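Local coordinates for transferrin binding protein B (PDB 3PQU) that probably binds host transferrin at the bacterial outer membrane as the lipoprotein part of the receptor for iron acquisition, at residues 48-53 with 129-134; 54-57 with 61-64; 185-190 with 196-201; 309-314 with 318-323. All coordinates share one frame; numbering follows the deposited sequence. Where two conformers were deposited one is given.

How the interactions relate
Three of the four contacts cluster at one end of the elongated molecule, their centres about 32 to 44 Å from the centre of the chain. Interaction 2 is nested in the loop closed by interaction 1, and the two touch where Asn52 ND2 lies 3.6 Å from Lys63 NZ; their centres are about 17 Å apart. Interaction 3, about 14 Å from interaction 1 between centres, belongs to loops that follow barrel strand 170-183, yet its second segment pairs with the handle: Arg51 N is 2.8 Å from Asn199 O, and Pro49 O is 3.1 Å from Ala201 N. Interaction 4 is a hairpin of the barrel wall, its nearest atoms about 7 Å from interactions 1 and 3.

Interaction 1. Residues 48-53 with 129-134; sequences IPRRNR and ESYSEI
Arg50 reaches across to the 129-134 segment and turns the edge of its guanidinium toward the backbone carbonyl of Tyr131. NH2 makes the better bond, 3.0 Å from Tyr131 O with an angle of 157° at the hydrogen; NH1 adds a weak one to the same oxygen at 3.3 Å. The oxygen lies almost in the guanidinium plane, but relative to the carbonyl the donor NH2 stands above the peptide plane. Bends at chi2 (144°) and chi3 (63°) swing the guanidinium into this position. The Tyr131 ring meets NH2 obliquely through CD2, at 3.9 Å, and forms a cation-pi pair with Lys97. All this lies in the N-lobe handle of the transferrin-binding protein, where the 48-53 loop follows strand 43-47 of a five-stranded antiparallel sheet and Glu133 opens strand 133-136, one arm of a two-stranded hairpin with strand 142-146. Glu133 brings CB to 4.0 Å from Arg50 NH2, and its extended chain then carries the carboxylate away, so that the opposite charges do not touch: OE2 stays 4.8 Å from NH2. Water 1 fills the role of intermediary, accepting from Arg50 NH2 at 2.7 Å and donating to Glu133 OE2. NH1 is also bonded to Ile149 O, its main partner outside the two segments, and this second carbonyl, with Tyr131 O, holds the buried guanidinium in its rotation, while Asp150 forms a long, weak ion pair with NE.

Interaction 2. Residues 54-57 with 61-64; sequences ALFD and NRKA
Phe56 and Arg62 face each other at the single backbone bridge of a short loop that doubles back on itself, with hydrogen bonds on both sides of them. Lys63 N donates to Leu55 O at 2.8 Å, and Asp57 N donates to Asn61 O at 2.9 Å, the latter bond in the carbonyl plane. A side chain supplies the third: Asp57 OD1 accepts from Asn61 N at 3.0 Å, met from above the carboxylate plane. With chi1 at 67°, the Asp57 carboxylate is tucked over its own backbone, where it also takes a weak bond from Glu59 N. CA-H...O contacts supplement these bonds, Phe56 CA lying 3.2 Å from Asn61 O. Water bridges the segments further: water 2 joins Ala54 O to Lys63 NZ, and water 3 donates to Lys63 O and weakly to Leu55 O. Among the van der Waals contacts, the Phe56 ring lies against the backbone of Arg62, CD1 to CA 3.6 Å, and its CZ meets the edge of the guanidinium at NH2, the two planes 79° apart; the Arg62 side chain is poorly ordered, which leaves this last placement uncertain. Lys63 runs extended across the 54-57 segment, its CE 3.5 Å from Phe56 O, and carries NZ to a salt bridge with Asp67. The contact lies at the surface, within the long handle loop between strands 43-47 and 69-70, where Phe56 also touches Val141, just before strand 142-146.

Interaction 3. Residues 185-190 with 196-201; sequences SYELSG and NGKNVA
Two irregular loop segments approach without pairing as strands, their CA atoms nearest at Tyr186 and Gly197, 6.1 Å apart, with Gly197 at positive phi (98°). The Tyr186 ring turns its edge to the glycine carbonyl, CD2 to Gly197 O 3.8 Å, while its hydroxyl is bonded to Asp181. Leu188 directs CD1 at Asn196 O, 3.4 Å away. Lys198 runs extended to CE and then bends at chi4 (-72°), which brings NZ within 3.0 Å of Tyr186 O and 2.8 Å of Glu187 OE2. Glu187 starts out away from the segment 196-201, but a bend at chi2 folds its carboxylate back, and the ammonium meets OE2 from above the carboxylate plane in a salt bridge. Water 4 stitches the backbones together, accepting from Leu188 N and donating to Asn196 O at 2.7 Å and weakly to Tyr186 O. Within the second segment, Asn196 OD1 accepts from Lys198 N at 3.2 Å, an Asx turn just where the lysine leaves the backbone. These loops follow strand 170-183 of the barrel, and Asn199 and Ala201 pair with Arg51 and Pro49 of the handle. With Thr184 O as a further acceptor, the lysine ammonium is gripped by three oxygens, and the carboxylate among them would probably stabilise its charge.

Interaction 4. Residues 309-314 with 318-323; sequences GKFFTN and LFAVFA
Gly309 and Phe322 form a hydrogen-bonded pair of a beta hairpin, strands 306-312 and 318-326, that belongs to the antiparallel wall of the N-lobe barrel. Both of their backbone bonds are 3.0 Å, Gly309 N to Phe322 O and Phe322 N to Gly309 O. The next such pair is Phe311 with Ala320: Phe311 N donates to Ala320 O at 2.9 Å, and Ala320 N returns a nearly straight bond to Phe311 O, 172° at the hydrogen. Toward the turn, Thr313 N gives its hydrogen to Leu318 O, in the carbonyl plane. Several of these oxygens also receive CA-H contacts, as where Lys310 CA approaches Ala320 O. Between the hydrogen-bonded pairs, the backbones of Lys310, Phe319 and Val321 bond to the flanking strands 292-300 and 170-183. Side-chain polar groups find partners nearby: Thr313 OG1 bonds to Ser317 OG and Asn315 OD1, and Lys310 NZ donates to Leu37 O. On the face carrying Lys310, Phe312, Phe319 and Val321, the Phe319 ring lies obliquely against the aliphatic part of Lys310, and strands 43-47 and 150-157 of the handle pack over it. The other face carries Phe311, Ala320 and Phe322. Chi1 of 52° carries the Phe322 ring across, over Gly309, whose CA sits 3.9 Å from the ring centroid in a CH-pi contact. Phe311, with chi1 of 66°, likewise leans across the strands, with Ala320 CB over its face, 3.7 Å from the Phe311 ring centroid.

Interaction 1. Residues 48-53 with 129-134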
loop_
_atom_site.group_PDB
_atom_site.type_symbol
_atom_site.label_atom_id
_atom_site.label_comp_id
_atom_site.label_asym_id
_atom_site.label_seq_id
_atom_site.Cartn_x
_atom_site.Cartn_y
_atom_site.Cartn_z
ATOM N N ILE A 48 -6.224 -22.192 -1.239
ATOM C CA ILE A 48 -7.403 -22.893 -0.702
ATOM C C ILE A 48 -6.972 -24.282 -0.213
ATOM O O ILE A 48 -6.433 -25.062 -1.001
ATOM C CB ILE A 48 -8.531 -23.013 -1.801
ATOM C CG1 ILE A 48 -9.045 -21.612 -2.212
ATOM C CG2 ILE A 48 -9.710 -23.873 -1.310
ATOM C CD1 ILE A 48 -10.036 -21.611 -3.445
ATOM N N PRO A 49 -7.173 -24.593 1.086
ATOM C CA PRO A 49 -6.713 -25.898 1.607
ATOM C C PRO A 49 -7.471 -27.088 1.021
ATOM O O PRO A 49 -8.684 -26.993 0.762
ATOM C CB PRO A 49 -6.978 -25.793 3.122
ATOM C CG PRO A 49 -6.893 -24.319 3.415
ATOM C CD PRO A 49 -7.539 -23.671 2.184
ATOM N N ARG A 50 -6.740 -28.187 0.810
ATOM C CA ARG A 50 -7.233 -29.418 0.172
ATOM C C ARG A 50 -6.669 -30.564 0.987
ATOM O O ARG A 50 -5.477 -30.588 1.251
ATOM C CB ARG A 50 -6.680 -29.520 -1.264
ATOM C CG ARG A 50 -7.399 -28.663 -2.320
ATOM C CD ARG A 50 -6.443 -28.107 -3.372
ATOM N NE ARG A 50 -5.767 -29.116 -4.199
ATOM C CZ ARG A 50 -6.302 -29.687 -5.273
ATOM N NH1 ARG A 50 -7.541 -29.386 -5.662
ATOM N NH2 ARG A 50 -5.610 -30.583 -5.956
ATOM N N ARG A 51 -7.502 -31.519 1.381
ATOM C CA ARG A 51 -7.003 -32.634 2.203
ATOM C C ARG A 51 -6.165 -33.605 1.378
ATOM O O ARG A 51 -6.499 -33.892 0.238
ATOM C CB ARG A 51 -8.150 -33.392 2.869
ATOM C CG ARG A 51 -7.678 -34.390 3.935
ATOM C CD ARG A 51 -8.858 -34.932 4.710
ATOM N NE ARG A 51 -9.796 -35.669 3.860
ATOM C CZ ARG A 51 -9.713 -36.979 3.639
ATOM N NH1 ARG A 51 -8.727 -37.674 4.184
ATOM N NH2 ARG A 51 -10.597 -37.588 2.861
ATOM N N ASN A 52 -5.059 -34.083 1.937
ATOM C CA ASN A 52 -4.298 -35.142 1.292
ATOM C C ASN A 52 -5.018 -36.443 1.579
ATOM O O ASN A 52 -5.066 -36.896 2.732
ATOM C CB ASN A 52 -2.864 -35.223 1.839
ATOM C CG ASN A 52 -2.024 -36.264 1.106
ATOM O OD1 ASN A 52 -2.520 -36.935 0.191
ATOM N ND2 ASN A 52 -0.753 -36.409 1.502
ATOM N N ARG A 53 -5.552 -37.054 0.533
ATOM C CA ARG A 53 -6.283 -38.314 0.664
ATOM C C ARG A 53 -5.438 -39.591 0.488
ATOM O O ARG A 53 -5.969 -40.709 0.556
ATOM C CB ARG A 53 -7.481 -38.284 -0.294
ATOM C CG ARG A 53 -8.400 -37.075 0.024
ATOM C CD ARG A 53 -9.291 -36.684 -1.143
ATOM N NE ARG A 53 -10.071 -37.827 -1.596
ATOM C CZ ARG A 53 -10.892 -37.809 -2.637
ATOM N NH1 ARG A 53 -11.059 -36.695 -3.342
ATOM N NH2 ARG A 53 -11.545 -38.914 -2.972
ATOM N N GLU A 129 -11.914 -25.244 -11.119
ATOM C CA GLU A 129 -13.008 -25.972 -10.471
ATOM C C GLU A 129 -12.629 -27.412 -10.108
ATOM O O GLU A 129 -13.124 -27.958 -9.127
ATOM C CB GLU A 129 -14.225 -26.021 -11.393
ATOM C CG GLU A 129 -15.382 -26.821 -10.858
ATOM C CD GLU A 129 -16.583 -26.782 -11.797
ATOM O OE1 GLU A 129 -16.967 -25.675 -12.232
ATOM O OE2 GLU A 129 -17.149 -27.856 -12.101
ATOM N N SER A 130 -11.788 -28.049 -10.916
ATOM C CA SER A 130 -11.479 -29.450 -10.662
ATOM C C SER A 130 -10.109 -29.831 -11.167
ATOM O O SER A 130 -9.924 -30.069 -12.369
ATOM C CB SER A 130 -12.542 -30.375 -11.287
ATOM O OG SER A 130 -12.341 -31.723 -10.874
ATOM N N TYR A 131 -9.173 -29.944 -10.230
ATOM C CA TYR A 131 -7.763 -30.194 -10.538
ATOM C C TYR A 131 -7.186 -31.276 -9.623
ATOM O O TYR A 131 -7.309 -31.226 -8.404
ATOM C CB TYR A 131 -6.932 -28.895 -10.408
ATOM C CG TYR A 131 -5.439 -29.141 -10.585
ATOM C CD1 TYR A 131 -4.891 -29.346 -11.858
ATOM C CD2 TYR A 131 -4.586 -29.206 -9.488
ATOM C CE1 TYR A 131 -3.529 -29.603 -12.025
ATOM C CE2 TYR A 131 -3.213 -29.454 -9.647
ATOM C CZ TYR A 131 -2.700 -29.648 -10.912
ATOM O OH TYR A 131 -1.360 -29.890 -11.072
ATOM N N SER A 132 -6.543 -32.253 -10.222
ATOM C CA SER A 132 -6.101 -33.425 -9.497
ATOM C C SER A 132 -4.584 -33.392 -9.338
ATOM O O SER A 132 -3.851 -33.306 -10.322
ATOM C CB SER A 132 -6.534 -34.679 -10.276
ATOM O OG SER A 132 -5.970 -35.843 -9.714
ATOM N N GLU A 133 -4.108 -33.433 -8.101
ATOM C CA GLU A 133 -2.669 -33.536 -7.861
ATOM C C GLU A 133 -2.357 -34.893 -7.264
ATOM O O GLU A 133 -2.825 -35.230 -6.172
ATOM C CB GLU A 133 -2.162 -32.432 -6.918
ATOM C CG GLU A 133 -0.649 -32.500 -6.674
ATOM C CD GLU A 133 -0.168 -31.550 -5.579
ATOM O OE1 GLU A 133 1.044 -31.236 -5.537
ATOM O OE2 GLU A 133 -0.999 -31.123 -4.757
ATOM N N ILE A 134 -1.594 -35.677 -8.011
ATOM C CA ILE A 134 -1.118 -36.961 -7.533
ATOM C C ILE A 134 0.392 -36.962 -7.614
ATOM O O ILE A 134 0.956 -36.772 -8.684
ATOM C CB ILE A 134 -1.672 -38.117 -8.373
ATOM C CG1 ILE A 134 -3.194 -38.219 -8.200
ATOM C CG2 ILE A 134 -1.015 -39.422 -7.974
ATOM C CD1 ILE A 134 -3.845 -39.236 -9.107
HETATM O O HOH W 1 -3.143 -29.854 -5.159
#

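Interaction 2. Residues 54-57 with 61-64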
loop_
_atom_site.group_PDB
_atom_site.type_symbol
_atom_site.label_atom_id
_atom_site.label_comp_id
_atom_site.label_asym_id
_atom_site.label_seq_id
_atom_site.Cartn_x
_atom_site.Cartn_y
_atom_site.Cartn_z
ATOM N N ALA A 54 -4.129 -39.429 0.281
ATOM C CA ALA A 54 -3.238 -40.579 0.028
ATOM C C ALA A 54 -3.206 -41.524 1.227
ATOM O O ALA A 54 -3.422 -41.107 2.372
ATOM C CB ALA A 54 -1.832 -40.109 -0.321
ATOM N N LEU A 55 -2.925 -42.794 0.964
ATOM C CA LEU A 55 -2.924 -43.817 2.005
ATOM C C LEU A 55 -1.510 -44.161 2.492
ATOM O O LEU A 55 -1.356 -44.878 3.483
ATOM C CB LEU A 55 -3.611 -45.088 1.489
ATOM C CG LEU A 55 -4.992 -44.872 0.861
ATOM C CD1 LEU A 55 -5.547 -46.184 0.345
ATOM C CD2 LEU A 55 -5.948 -44.244 1.862
ATOM N N PHE A 56 -0.497 -43.651 1.793
ATOM C CA PHE A 56 0.896 -43.956 2.115
ATOM C C PHE A 56 1.686 -42.678 2.278
ATOM O O PHE A 56 1.318 -41.648 1.707
ATOM C CB PHE A 56 1.527 -44.813 1.010
ATOM C CG PHE A 56 0.844 -46.131 0.814
ATOM C CD1 PHE A 56 1.231 -47.241 1.547
ATOM C CD2 PHE A 56 -0.199 -46.258 -0.089
ATOM C CE1 PHE A 56 0.595 -48.460 1.378
ATOM C CE2 PHE A 56 -0.838 -47.474 -0.262
ATOM C CZ PHE A 56 -0.441 -48.576 0.473
ATOM N N ASP A 57 2.762 -42.740 3.060
ATOM C CA ASP A 57 3.649 -41.589 3.193
ATOM C C ASP A 57 4.766 -41.666 2.150
ATOM O O ASP A 57 4.860 -42.645 1.413
ATOM C CB ASP A 57 4.190 -41.457 4.621
ATOM C CG ASP A 57 5.121 -42.594 5.024
ATOM O OD1 ASP A 57 5.625 -43.342 4.149
ATOM O OD2 ASP A 57 5.352 -42.727 6.250
ATOM N N ASN A 61 5.319 -46.185 3.368
ATOM C CA ASN A 61 4.611 -46.918 4.420
ATOM C C ASN A 61 3.154 -46.476 4.574
ATOM O O ASN A 61 2.826 -45.322 4.335
ATOM C CB ASN A 61 5.362 -46.809 5.742
ATOM C CG ASN A 61 6.778 -47.297 5.616
ATOM O OD1 ASN A 61 7.733 -46.561 5.849
ATOM N ND2 ASN A 61 6.916 -48.526 5.178
ATOM N N ARG A 62 2.290 -47.411 4.949
ATOM C CA ARG A 62 0.867 -47.137 5.082
ATOM C C ARG A 62 0.617 -46.172 6.228
ATOM O O ARG A 62 1.110 -46.378 7.335
ATOM C CB ARG A 62 0.099 -48.439 5.315
ATOM C CG ARG A 62 -1.383 -48.255 5.556
ATOM C CD ARG A 62 -2.115 -49.584 5.481
ATOM N NE ARG A 62 -3.519 -49.402 5.129
ATOM C CZ ARG A 62 -3.967 -49.295 3.882
ATOM N NH1 ARG A 62 -5.262 -49.131 3.653
ATOM N NH2 ARG A 62 -3.117 -49.353 2.863
ATOM N N LYS A 63 -0.134 -45.104 5.973
ATOM C CA LYS A 63 -0.452 -44.195 7.062
ATOM C C LYS A 63 -1.372 -44.935 8.020
ATOM O O LYS A 63 -2.301 -45.620 7.601
ATOM C CB LYS A 63 -1.085 -42.896 6.562
ATOM C CG LYS A 63 -0.153 -42.034 5.726
ATOM C CD LYS A 63 -0.839 -40.746 5.269
ATOM C CE LYS A 63 0.115 -39.873 4.447
ATOM N NZ LYS A 63 -0.279 -38.452 4.446
ATOM N N ALA A 64 -1.076 -44.840 9.307
ATOM C CA ALA A 64 -1.919 -45.464 10.311
ATOM C C ALA A 64 -3.306 -44.867 10.162
ATOM O O ALA A 64 -4.320 -45.536 10.367
ATOM C CB ALA A 64 -1.368 -45.194 11.700
HETATM O O HOH W 2 -3.117 -38.528 3.762
HETATM O O HOH W 3 -3.914 -45.273 5.780
#

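Interaction 3. Residues 185-190 with 196-201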
loop_
_atom_site.group_PDB
_atom_site.type_symbol
_atom_site.label_atom_id
_atom_site.label_comp_id
_atom_site.label_asym_id
_atom_site.label_seq_id
_atom_site.Cartn_x
_atom_site.Cartn_y
_atom_site.Cartn_z
ATOM N N SER A 185 -13.769 -33.772 10.552
ATOM C CA SER A 185 -14.798 -33.681 11.587
ATOM C C SER A 185 -15.828 -32.561 11.341
ATOM O O SER A 185 -16.875 -32.536 11.984
ATOM C CB SER A 185 -14.166 -33.502 12.975
ATOM O OG SER A 185 -13.347 -32.345 13.005
ATOM N N TYR A 186 -15.537 -31.630 10.432
ATOM C CA TYR A 186 -16.475 -30.541 10.158
ATOM C C TYR A 186 -17.805 -31.064 9.660
ATOM O O TYR A 186 -17.856 -31.909 8.763
ATOM C CB TYR A 186 -15.909 -29.566 9.124
ATOM C CG TYR A 186 -14.943 -28.546 9.688
ATOM C CD1 TYR A 186 -15.101 -28.030 10.971
ATOM C CD2 TYR A 186 -13.897 -28.070 8.915
ATOM C CE1 TYR A 186 -14.228 -27.060 11.462
ATOM C CE2 TYR A 186 -13.012 -27.121 9.408
ATOM C CZ TYR A 186 -13.176 -26.633 10.661
ATOM O OH TYR A 186 -12.275 -25.703 11.093
ATOM N N GLU A 187 -18.888 -30.574 10.248
ATOM C CA GLU A 187 -20.218 -30.837 9.708
ATOM C C GLU A 187 -20.911 -29.495 9.447
ATOM O O GLU A 187 -21.751 -29.065 10.231
ATOM C CB GLU A 187 -21.024 -31.698 10.682
ATOM C CG GLU A 187 -20.447 -33.100 10.908
ATOM C CD GLU A 187 -20.539 -33.998 9.669
ATOM O OE1 GLU A 187 -21.244 -33.639 8.699
ATOM O OE2 GLU A 187 -19.903 -35.075 9.665
ATOM N N LEU A 188 -20.537 -28.822 8.363
ATOM C CA LEU A 188 -21.041 -27.468 8.101
ATOM C C LEU A 188 -22.325 -27.501 7.283
ATOM O O LEU A 188 -22.549 -28.436 6.522
ATOM C CB LEU A 188 -19.986 -26.632 7.366
ATOM C CG LEU A 188 -18.564 -26.796 7.910
ATOM C CD1 LEU A 188 -17.578 -25.989 7.093
ATOM C CD2 LEU A 188 -18.508 -26.384 9.354
ATOM N N SER A 189 -23.162 -26.472 7.433
ATOM C CA SER A 189 -24.340 -26.326 6.580
ATOM C C SER A 189 -24.214 -25.137 5.645
ATOM O O SER A 189 -23.536 -24.164 5.955
ATOM C CB SER A 189 -25.607 -26.180 7.421
ATOM O OG SER A 189 -25.401 -25.241 8.459
ATOM N N GLY A 190 -24.881 -25.223 4.503
ATOM C CA GLY A 190 -24.950 -24.099 3.593
ATOM C C GLY A 190 -23.882 -24.110 2.526
ATOM O O GLY A 190 -23.818 -23.187 1.716
ATOM N N ASN A 196 -16.946 -28.365 1.522
ATOM C CA ASN A 196 -17.679 -28.304 2.774
ATOM C C ASN A 196 -16.759 -28.526 3.977
ATOM O O ASN A 196 -17.228 -28.751 5.089
ATOM C CB ASN A 196 -18.845 -29.307 2.780
ATOM C CG ASN A 196 -18.377 -30.757 2.676
ATOM O OD1 ASN A 196 -17.177 -31.045 2.783
ATOM N ND2 ASN A 196 -19.324 -31.677 2.486
ATOM N N GLY A 197 -15.451 -28.463 3.741
ATOM C CA GLY A 197 -14.469 -28.521 4.819
ATOM C C GLY A 197 -13.844 -29.894 5.048
ATOM O O GLY A 197 -12.849 -30.011 5.772
ATOM N N LYS A 198 -14.421 -30.934 4.444
ATOM C CA LYS A 198 -13.950 -32.296 4.689
ATOM C C LYS A 198 -12.811 -32.697 3.752
ATOM O O LYS A 198 -11.809 -33.264 4.182
ATOM C CB LYS A 198 -15.101 -33.304 4.571
ATOM C CG LYS A 198 -16.168 -33.191 5.663
ATOM C CD LYS A 198 -17.188 -34.311 5.480
ATOM C CE LYS A 198 -18.247 -34.336 6.552
ATOM N NZ LYS A 198 -17.745 -34.815 7.871
ATOM N N ASN A 199 -12.974 -32.434 2.462
ATOM C CA ASN A 199 -11.926 -32.775 1.494
ATOM C C ASN A 199 -11.328 -31.504 0.894
ATOM O O ASN A 199 -10.169 -31.482 0.475
ATOM C CB ASN A 199 -12.482 -33.661 0.385
ATOM C CG ASN A 199 -12.661 -35.118 0.823
ATOM O OD1 ASN A 199 -12.290 -35.502 1.930
ATOM N ND2 ASN A 199 -13.213 -35.932 -0.065
ATOM N N VAL A 200 -12.155 -30.465 0.839
ATOM C CA VAL A 200 -11.780 -29.169 0.278
ATOM C C VAL A 200 -12.374 -28.137 1.216
ATOM O O VAL A 200 -13.416 -28.383 1.815
ATOM C CB VAL A 200 -12.317 -29.011 -1.175
ATOM C CG1 VAL A 200 -12.042 -27.604 -1.736
ATOM C CG2 VAL A 200 -11.700 -30.083 -2.091
ATOM N N ALA A 201 -11.690 -27.003 1.383
ATOM C CA ALA A 201 -12.113 -26.006 2.350
ATOM C C ALA A 201 -13.503 -25.491 1.977
ATOM O O ALA A 201 -13.860 -25.454 0.795
ATOM C CB ALA A 201 -11.106 -24.842 2.396
HETATM O O HOH W 4 -18.863 -30.439 6.402
#

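Interaction 4. Residues 309-314 with 318-323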
loop_
_atom_site.group_PDB
_atom_site.type_symbol
_atom_site.label_atom_id
_atom_site.label_comp_id
_atom_site.label_asym_id
_atom_site.label_seq_id
_atom_site.Cartn_x
_atom_site.Cartn_y
_atom_site.Cartn_z
ATOM N N GLY A 309 -8.913 -5.325 2.447
ATOM C CA GLY A 309 -8.131 -5.894 3.532
ATOM C C GLY A 309 -8.410 -7.362 3.737
ATOM O O GLY A 309 -9.031 -8.008 2.881
ATOM N N LYS A 310 -7.914 -7.885 4.852
ATOM C CA LYS A 310 -8.034 -9.296 5.150
ATOM C C LYS A 310 -8.039 -9.537 6.658
ATOM O O LYS A 310 -7.616 -8.675 7.430
ATOM C CB LYS A 310 -6.901 -10.086 4.457
ATOM C CG LYS A 310 -5.467 -9.820 4.984
ATOM C CD LYS A 310 -5.247 -10.430 6.369
ATOM C CE LYS A 310 -3.777 -10.565 6.703
ATOM N NZ LYS A 310 -3.073 -9.250 6.799
ATOM N N PHE A 311 -8.539 -10.697 7.083
ATOM C CA PHE A 311 -8.335 -11.113 8.455
ATOM C C PHE A 311 -8.176 -12.618 8.569
ATOM O O PHE A 311 -8.534 -13.350 7.650
ATOM C CB PHE A 311 -9.425 -10.557 9.401
ATOM C CG PHE A 311 -10.815 -11.106 9.148
ATOM C CD1 PHE A 311 -11.216 -12.302 9.719
ATOM C CD2 PHE A 311 -11.728 -10.403 8.356
ATOM C CE1 PHE A 311 -12.522 -12.787 9.502
ATOM C CE2 PHE A 311 -13.020 -10.879 8.142
ATOM C CZ PHE A 311 -13.409 -12.066 8.717
ATOM N N PHE A 312 -7.593 -13.055 9.687
ATOM C CA PHE A 312 -7.292 -14.451 9.950
ATOM C C PHE A 312 -7.802 -14.768 11.365
ATOM O O PHE A 312 -7.395 -14.114 12.329
ATOM C CB PHE A 312 -5.774 -14.653 9.816
ATOM C CG PHE A 312 -5.314 -16.088 9.921
ATOM C CD1 PHE A 312 -6.044 -17.122 9.338
ATOM C CD2 PHE A 312 -4.110 -16.400 10.571
ATOM C CE1 PHE A 312 -5.599 -18.445 9.414
ATOM C CE2 PHE A 312 -3.648 -17.718 10.634
ATOM C CZ PHE A 312 -4.393 -18.744 10.055
ATOM N N THR A 313 -8.703 -15.744 11.496
ATOM C CA THR A 313 -9.370 -15.947 12.782
ATOM C C THR A 313 -8.393 -16.469 13.834
ATOM O O THR A 313 -7.342 -17.027 13.500
ATOM C CB THR A 313 -10.657 -16.808 12.696
ATOM O OG1 THR A 313 -10.351 -18.111 12.195
ATOM C CG2 THR A 313 -11.735 -16.130 11.808
ATOM N N ASN A 314 -8.725 -16.243 15.098
ATOM C CA ASN A 314 -7.814 -16.562 16.191
ATOM C C ASN A 314 -7.586 -18.050 16.340
ATOM O O ASN A 314 -6.515 -18.469 16.769
ATOM C CB ASN A 314 -8.293 -15.950 17.527
ATOM C CG ASN A 314 -8.425 -14.439 17.462
ATOM O OD1 ASN A 314 -7.691 -13.776 16.722
ATOM N ND2 ASN A 314 -9.378 -13.888 18.220
ATOM N N LEU A 318 -10.248 -19.714 9.515
ATOM C CA LEU A 318 -10.731 -18.877 8.403
ATOM C C LEU A 318 -9.772 -17.765 7.970
ATOM O O LEU A 318 -9.265 -16.993 8.804
ATOM C CB LEU A 318 -12.076 -18.226 8.755
ATOM C CG LEU A 318 -12.885 -17.711 7.545
ATOM C CD1 LEU A 318 -13.750 -18.816 7.006
ATOM C CD2 LEU A 318 -13.774 -16.544 7.921
ATOM N N PHE A 319 -9.550 -17.687 6.661
ATOM C CA PHE A 319 -8.869 -16.544 6.044
ATOM C C PHE A 319 -9.910 -15.829 5.178
ATOM O O PHE A 319 -10.530 -16.461 4.324
ATOM C CB PHE A 319 -7.648 -17.002 5.196
ATOM C CG PHE A 319 -6.989 -15.871 4.394
ATOM C CD1 PHE A 319 -6.266 -14.869 5.035
ATOM C CD2 PHE A 319 -7.142 -15.801 3.013
ATOM C CE1 PHE A 319 -5.689 -13.823 4.313
ATOM C CE2 PHE A 319 -6.558 -14.762 2.272
ATOM C CZ PHE A 319 -5.836 -13.770 2.932
ATOM N N ALA A 320 -10.108 -14.529 5.417
ATOM C CA ALA A 320 -11.124 -13.733 4.726
ATOM C C ALA A 320 -10.499 -12.484 4.102
ATOM O O ALA A 320 -9.534 -11.950 4.638
ATOM C CB ALA A 320 -12.228 -13.316 5.684
ATOM N N VAL A 321 -11.055 -12.042 2.969
ATOM C CA VAL A 321 -10.661 -10.779 2.358
ATOM C C VAL A 321 -11.934 -9.950 2.095
ATOM O O VAL A 321 -13.031 -10.477 2.151
ATOM C CB VAL A 321 -9.879 -10.994 1.049
ATOM C CG1 VAL A 321 -8.633 -11.838 1.298
ATOM C CG2 VAL A 321 -10.771 -11.648 -0.030
ATOM N N PHE A 322 -11.777 -8.660 1.827
ATOM C CA PHE A 322 -12.912 -7.786 1.544
ATOM C C PHE A 322 -12.419 -6.591 0.729
ATOM O O PHE A 322 -11.229 -6.283 0.736
ATOM C CB PHE A 322 -13.612 -7.315 2.841
ATOM C CG PHE A 322 -12.664 -6.709 3.869
ATOM C CD1 PHE A 322 -12.343 -5.338 3.842
ATOM C CD2 PHE A 322 -12.111 -7.506 4.870
ATOM C CE1 PHE A 322 -11.482 -4.799 4.776
ATOM C CE2 PHE A 322 -11.242 -6.968 5.825
ATOM C CZ PHE A 322 -10.924 -5.620 5.780
ATOM N N ALA A 323 -13.335 -5.961 -0.005
ATOM C CA ALA A 323 -13.009 -4.846 -0.880
ATOM C C ALA A 323 -14.281 -4.047 -1.055
ATOM O O ALA A 323 -15.358 -4.617 -1.139
ATOM C CB ALA A 323 -12.514 -5.340 -2.245
#